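Local coordinates for protein reducing end xylose-releasing exo-oligoxylanase (Bacillus halodurans, PDB 1WU4) that hydrolyses xylooligosaccharides of three or more units, releasing xylose from the reducing end with inversion of anomeric configuration, at residues Q81-D86 with S141-D146; A136-S141 with E156-L161. The protein carries 1 engineered substitution. One frame throughout, in Å; residues are numbered along the deposited sequence.

Contact 1 of 2, residues Q81-D86 with S141-D146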
loop_
_atom_site.group_PDB
_atom_site.type_symbol
_atom_site.label_atom_id
_atom_site.label_comp_id
_atom_site.label_asym_id
_atom_site.label_seq_id
_atom_site.Cartn_x
_atom_site.Cartn_y
_atom_site.Cartn_z
ATOM N N GLN A 81 11.745 -4.839 4.079
ATOM C CA GLN A 81 11.293 -5.122 5.441
ATOM C C GLN A 81 11.882 -6.456 5.910
ATOM O O GLN A 81 12.163 -6.642 7.095
ATOM C CB GLN A 81 9.764 -5.202 5.511
ATOM C CG GLN A 81 9.031 -3.873 5.349
ATOM C CD GLN A 81 9.412 -2.855 6.408
ATOM O OE1 GLN A 81 9.818 -3.215 7.516
ATOM N NE2 GLN A 81 9.267 -1.576 6.079
ATOM N N MET A 82 12.074 -7.377 4.966
ATOM C CA MET A 82 12.613 -8.702 5.269
ATOM C C MET A 82 14.135 -8.779 5.156
ATOM O O MET A 82 14.726 -9.850 5.320
ATOM C CB MET A 82 11.986 -9.745 4.338
ATOM C CG MET A 82 10.489 -9.938 4.522
ATOM S SD MET A 82 10.055 -10.568 6.154
ATOM C CE MET A 82 10.688 -12.231 6.046
ATOM N N ASP A 83 14.766 -7.645 4.874
ATOM C CA ASP A 83 16.215 -7.581 4.737
ATOM C C ASP A 83 16.721 -8.522 3.645
ATOM O O ASP A 83 17.665 -9.284 3.851
ATOM C CB ASP A 83 16.891 -7.909 6.076
ATOM C CG ASP A 83 18.356 -7.515 6.101
ATOM O OD1 ASP A 83 18.714 -6.521 5.437
ATOM O OD2 ASP A 83 19.147 -8.185 6.800
ATOM N N ARG A 84 16.076 -8.462 2.486
ATOM C CA ARG A 84 16.462 -9.287 1.348
ATOM C C ARG A 84 16.825 -8.392 0.165
ATOM O O ARG A 84 16.021 -8.172 -0.739
ATOM C CB ARG A 84 15.325 -10.244 0.976
ATOM C CG ARG A 84 15.124 -11.388 1.974
ATOM C CD ARG A 84 16.357 -12.288 2.039
ATOM N NE ARG A 84 16.617 -12.956 0.765
ATOM C CZ ARG A 84 15.964 -14.032 0.334
ATOM N NH1 ARG A 84 15.006 -14.575 1.075
ATOM N NH2 ARG A 84 16.264 -14.561 -0.843
ATOM N N LYS A 85 18.051 -7.876 0.186
ATOM C CA LYS A 85 18.553 -6.991 -0.859
ATOM C C LYS A 85 18.613 -7.678 -2.222
ATOM O O LYS A 85 18.425 -7.037 -3.256
ATOM C CB LYS A 85 19.946 -6.485 -0.475
ATOM C CG LYS A 85 20.513 -5.409 -1.391
ATOM C CD LYS A 85 21.867 -4.927 -0.877
ATOM C CE LYS A 85 22.378 -3.726 -1.654
ATOM N NZ LYS A 85 22.595 -4.040 -3.093
ATOM N N ASP A 86 18.872 -8.981 -2.224
ATOM C CA ASP A 86 18.944 -9.721 -3.477
ATOM C C ASP A 86 17.604 -9.667 -4.210
ATOM O O ASP A 86 17.555 -9.417 -5.413
ATOM C CB ASP A 86 19.372 -11.172 -3.213
ATOM C CG ASP A 86 18.421 -11.917 -2.289
ATOM O OD1 ASP A 86 17.982 -11.340 -1.270
ATOM O OD2 ASP A 86 18.125 -13.095 -2.577
ATOM N N SER A 141 18.087 2.403 0.963
ATOM C CA SER A 141 19.265 3.238 1.155
ATOM C C SER A 141 19.706 3.212 2.613
ATOM O O SER A 141 20.893 3.095 2.918
ATOM C CB SER A 141 18.960 4.680 0.745
ATOM O OG SER A 141 20.071 5.528 0.997
ATOM N N HIS A 142 18.738 3.320 3.516
ATOM C CA HIS A 142 19.029 3.344 4.942
ATOM C C HIS A 142 19.524 2.017 5.510
ATOM O O HIS A 142 20.382 2.002 6.395
ATOM C CB HIS A 142 17.791 3.834 5.694
ATOM C CG HIS A 142 17.328 5.187 5.251
ATOM N ND1 HIS A 142 16.094 5.703 5.583
ATOM C CD2 HIS A 142 17.933 6.123 4.483
ATOM C CE1 HIS A 142 15.956 6.897 5.035
ATOM N NE2 HIS A 142 17.058 7.176 4.361
ATOM N N ARG A 143 19.006 0.904 5.002
ATOM C CA ARG A 143 19.436 -0.400 5.497
ATOM C C ARG A 143 20.733 -0.890 4.867
ATOM O O ARG A 143 21.587 -1.453 5.554
ATOM C CB ARG A 143 18.370 -1.472 5.241
ATOM C CG ARG A 143 17.049 -1.273 5.957
ATOM C CD ARG A 143 16.313 -2.605 6.120
ATOM N NE ARG A 143 16.952 -3.446 7.133
ATOM C CZ ARG A 143 16.440 -4.578 7.610
ATOM N NH1 ARG A 143 15.275 -5.029 7.167
ATOM N NH2 ARG A 143 17.089 -5.253 8.548
ATOM N N TRP A 144 20.881 -0.667 3.566
ATOM C CA TRP A 144 22.042 -1.172 2.839
ATOM C C TRP A 144 23.018 -0.155 2.265
ATOM O O TRP A 144 24.126 -0.519 1.860
ATOM C CB TRP A 144 21.553 -2.079 1.706
ATOM C CG TRP A 144 20.501 -3.058 2.142
ATOM C CD1 TRP A 144 20.549 -3.874 3.233
ATOM C CD2 TRP A 144 19.256 -3.338 1.486
ATOM N NE1 TRP A 144 19.416 -4.648 3.300
ATOM C CE2 TRP A 144 18.605 -4.341 2.240
ATOM C CE3 TRP A 144 18.628 -2.843 0.335
ATOM C CZ2 TRP A 144 17.356 -4.858 1.881
ATOM C CZ3 TRP A 144 17.382 -3.359 -0.022
ATOM C CH2 TRP A 144 16.762 -4.356 0.751
ATOM N N GLY A 145 22.616 1.109 2.221
ATOM C CA GLY A 145 23.478 2.132 1.663
ATOM C C GLY A 145 23.298 2.200 0.157
ATOM O O GLY A 145 22.985 1.193 -0.483
ATOM N N ASP A 146 23.485 3.385 -0.410
ATOM C CA ASP A 146 23.343 3.580 -1.846
ATOM C C ASP A 146 24.417 2.843 -2.634
ATOM O O ASP A 146 25.597 2.874 -2.281
ATOM C CB ASP A 146 23.395 5.072 -2.181
ATOM C CG ASP A 146 22.039 5.742 -2.077
ATOM O OD1 ASP A 146 21.137 5.181 -1.415
ATOM O OD2 ASP A 146 21.879 6.836 -2.655
HETATM O O HOH W 1 14.692 -7.320 8.998
#

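Contact 2 of 2, residues A136-S141 with E156-L161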
loop_
_atom_site.group_PDB
_atom_site.type_symbol
_atom_site.label_atom_id
_atom_site.label_comp_id
_atom_site.label_asym_id
_atom_site.label_seq_id
_atom_site.Cartn_x
_atom_site.Cartn_y
_atom_site.Cartn_z
ATOM N N ALA A 136 10.187 2.604 -0.364
ATOM C CA ALA A 136 10.970 1.370 -0.347
ATOM C C ALA A 136 12.431 1.686 -0.667
ATOM O O ALA A 136 13.344 1.122 -0.061
ATOM C CB ALA A 136 10.411 0.371 -1.354
ATOM N N LEU A 137 12.645 2.590 -1.618
ATOM C CA LEU A 137 13.996 2.991 -1.996
ATOM C C LEU A 137 14.693 3.731 -0.851
ATOM O O LEU A 137 15.886 3.526 -0.619
ATOM C CB LEU A 137 13.957 3.858 -3.256
ATOM C CG LEU A 137 13.650 3.101 -4.553
ATOM C CD1 LEU A 137 13.258 4.081 -5.642
ATOM C CD2 LEU A 137 14.864 2.286 -4.980
ATOM N N PHE A 138 13.971 4.593 -0.133
ATOM C CA PHE A 138 14.582 5.291 0.998
ATOM C C PHE A 138 14.977 4.250 2.044
ATOM O O PHE A 138 16.063 4.315 2.616
ATOM C CB PHE A 138 13.618 6.298 1.643
ATOM C CG PHE A 138 13.529 7.622 0.927
ATOM C CD1 PHE A 138 14.676 8.368 0.654
ATOM C CD2 PHE A 138 12.293 8.142 0.560
ATOM C CE1 PHE A 138 14.586 9.611 0.026
ATOM C CE2 PHE A 138 12.194 9.384 -0.068
ATOM C CZ PHE A 138 13.344 10.119 -0.336
ATOM N N PHE A 139 14.090 3.291 2.302
ATOM C CA PHE A 139 14.388 2.250 3.282
ATOM C C PHE A 139 15.599 1.423 2.845
ATOM O O PHE A 139 16.447 1.075 3.669
ATOM C CB PHE A 139 13.182 1.324 3.489
ATOM C CG PHE A 139 12.046 1.946 4.272
ATOM C CD1 PHE A 139 12.204 3.150 4.954
ATOM C CD2 PHE A 139 10.821 1.292 4.352
ATOM C CE1 PHE A 139 11.151 3.689 5.707
ATOM C CE2 PHE A 139 9.768 1.820 5.100
ATOM C CZ PHE A 139 9.933 3.019 5.779
ATOM N N ALA A 140 15.683 1.115 1.552
ATOM C CA ALA A 140 16.806 0.342 1.029
ATOM C C ALA A 140 18.108 1.109 1.259
ATOM O O ALA A 140 19.113 0.545 1.687
ATOM C CB ALA A 140 16.609 0.078 -0.458
ATOM N N SER A 141 18.087 2.403 0.963
ATOM C CA SER A 141 19.265 3.238 1.155
ATOM C C SER A 141 19.706 3.212 2.613
ATOM O O SER A 141 20.893 3.095 2.918
ATOM C CB SER A 141 18.960 4.680 0.745
ATOM O OG SER A 141 20.071 5.528 0.997
ATOM N N GLU A 156 18.985 8.531 -4.254
ATOM C CA GLU A 156 18.936 9.486 -5.357
ATOM C C GLU A 156 17.742 9.168 -6.250
ATOM O O GLU A 156 17.080 10.067 -6.768
ATOM C CB GLU A 156 20.216 9.431 -6.192
ATOM C CG GLU A 156 21.475 9.801 -5.439
ATOM C CD GLU A 156 22.662 9.925 -6.362
ATOM O OE1 GLU A 156 22.772 10.964 -7.043
ATOM O OE2 GLU A 156 23.473 8.977 -6.417
ATOM N N GLN A 157 17.477 7.878 -6.434
ATOM C CA GLN A 157 16.353 7.446 -7.254
ATOM C C GLN A 157 15.047 7.902 -6.604
ATOM O O GLN A 157 14.147 8.399 -7.280
ATOM C CB GLN A 157 16.356 5.921 -7.392
ATOM C CG GLN A 157 17.526 5.344 -8.189
ATOM C CD GLN A 157 17.519 5.772 -9.645
ATOM O OE1 GLN A 157 16.461 5.962 -10.244
ATOM N NE2 GLN A 157 18.706 5.908 -10.230
ATOM N N ALA A 158 14.960 7.735 -5.287
ATOM C CA ALA A 158 13.767 8.123 -4.541
ATOM C C ALA A 158 13.503 9.620 -4.629
ATOM O O ALA A 158 12.379 10.036 -4.905
ATOM C CB ALA A 158 13.903 7.707 -3.086
ATOM N N ARG A 159 14.533 10.428 -4.396
ATOM C CA ARG A 159 14.371 11.880 -4.446
ATOM C C ARG A 159 14.037 12.360 -5.850
ATOM O O ARG A 159 13.238 13.278 -6.030
ATOM C CB ARG A 159 15.633 12.581 -3.936
ATOM C CG ARG A 159 15.894 12.366 -2.448
ATOM C CD ARG A 159 16.948 13.331 -1.912
ATOM N NE ARG A 159 18.254 13.133 -2.534
ATOM C CZ ARG A 159 19.154 12.245 -2.124
ATOM N NH1 ARG A 159 18.898 11.464 -1.084
ATOM N NH2 ARG A 159 20.312 12.133 -2.763
ATOM N N LYS A 160 14.646 11.729 -6.847
ATOM C CA LYS A 160 14.404 12.085 -8.238
ATOM C C LYS A 160 12.943 11.809 -8.592
ATOM O O LYS A 160 12.258 12.644 -9.188
ATOM C CB LYS A 160 15.313 11.251 -9.144
ATOM C CG LYS A 160 15.241 11.597 -10.617
ATOM C CD LYS A 160 15.714 10.431 -11.485
ATOM C CE LYS A 160 17.031 9.832 -10.997
ATOM N NZ LYS A 160 18.137 10.827 -10.941
ATOM N N LEU A 161 12.468 10.625 -8.217
ATOM C CA LEU A 161 11.094 10.243 -8.507
ATOM C C LEU A 161 10.096 11.177 -7.831
ATOM O O LEU A 161 9.147 11.642 -8.462
ATOM C CB LEU A 161 10.846 8.800 -8.062
ATOM C CG LEU A 161 9.446 8.240 -8.331
ATOM C CD1 LEU A 161 9.103 8.362 -9.815
ATOM C CD2 LEU A 161 9.397 6.783 -7.883
#

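Contact 1 of 2, residues Q81-D86 with S141-D146
The backbones of Asp-83 and Lys-85 lie nearest to those of Arg-143 and Trp-144, with CA of Lys-85 7.7 Å from CA of Trp-144. Asp-83 has positive phi and ends helix 69-81 in a Schellman motif; Arg-84 is then the N-cap of helix 85-99. The Trp-144 indole lies against this turn. Its NE1 donates to Asp-83 OD1 at 2.9 Å. The bond is nearly straight (175°), and the oxygen lies in the ring plane. Lys-85 covers one indole face. Its CB makes a CH-pi contact 3.6 Å from the centroid of the Trp-144 six-membered ring. CG is anti to the backbone N (chi1 -172°), and the chain, extended as far as CE, runs over the ring toward Trp-144 CB and then bends away. The Lys-85 amine goes on to Asp-89 and Tyr-154. The Asp-83 carboxylate also stacks on the Arg-143 guanidinium, their planes 18° apart. Asp-83 OD1 and Arg-143 NH2 form a long salt bridge of 3.7 Å, by charge alone. Arg-143 NH1 bonds to Val-80 O, and water 1 joins it to Gln-81 O. An alanine in place of Trp-144 would probably leave Asp-83 OD1 without its N-H donor and open a gap beside the Lys-85 chain. Phe-88 of helix 85-99 meets the indole edge-to-face, Trp-379 forms a cation-pi pair with Arg-143, and the contact joins the C-terminal end of helix 127-144 to the turn between helices 69-81 and 85-99.

Contact 2 of 2, residues A136-S141 with E156-L161
Two consecutive helices of the (alpha/alpha)6 barrel, 127-144 and 154-167, pack here in nearly antiparallel fashion. The axes of the short segments come within 8.5 Å, at 154° between their N-to-C directions. Ala-158 is central to the contact. Its CA lies 5.7 Å from CA of Leu-137, and its small side chain points at the opposing helix. The methyl sits over one face of the Phe-138 ring, with CB 3.6 Å from the centroid and 8° off the ring normal. This is a CH-pi contact, and all six ring carbons lie at similar distances from the methyl. Phe-138 CG is anti to the carbonyl carbon (chi1 -81°), and the ring swings from there toward helix 154-167. Arg-159 meets the same ring at its edge, where its CG lies 3.9 Å from Phe-138 CE1. Away from the ring, Leu-137 CB approaches Ala-158 CB at 3.9 Å. Leu-137 CD1 lies 4.0 Å from Gln-157 CB, the two side chains crossing at a slant. The Gln-157 amide turns from the contact, and its NE2 bonds to Asn-153 OD1. No hydrogen bond crosses between the segments, and apolar contacts carry the packing. Leu-137 also touches Met-76 of helix 69-81 and Trp-92 of helix 85-99. Antiparallel pairing of successive helices is the basic arrangement of the (alpha/alpha)6 barrel of glycoside hydrolase family 8.

Both contacts use helix 127-144 and share Ser-141, and their centres are about 11 Å apart. Contact 2 is buried along the helix, whereas contact 1 lies at its C-terminal end, near the surface. Within 141-146, Ser-141 OG donates to Asp-146 OD1 at 2.7 Å. Asp-146 OD2 touches contact 2 directly, packing 3.7 Å from Glu-156 N, and bonds to Ser-155 OG at the start of helix 154-167. Elsewhere, Gln-81 NE2 packs 3.6 Å from Phe-139 CE2, and Trp-379 touches both residues. Neither contact lies at the active site or the nickel site. The probable catalytic pair, Glu-70 and Asp-263, and the nickel ligands Glu-27 and Glu-30 are elsewhere.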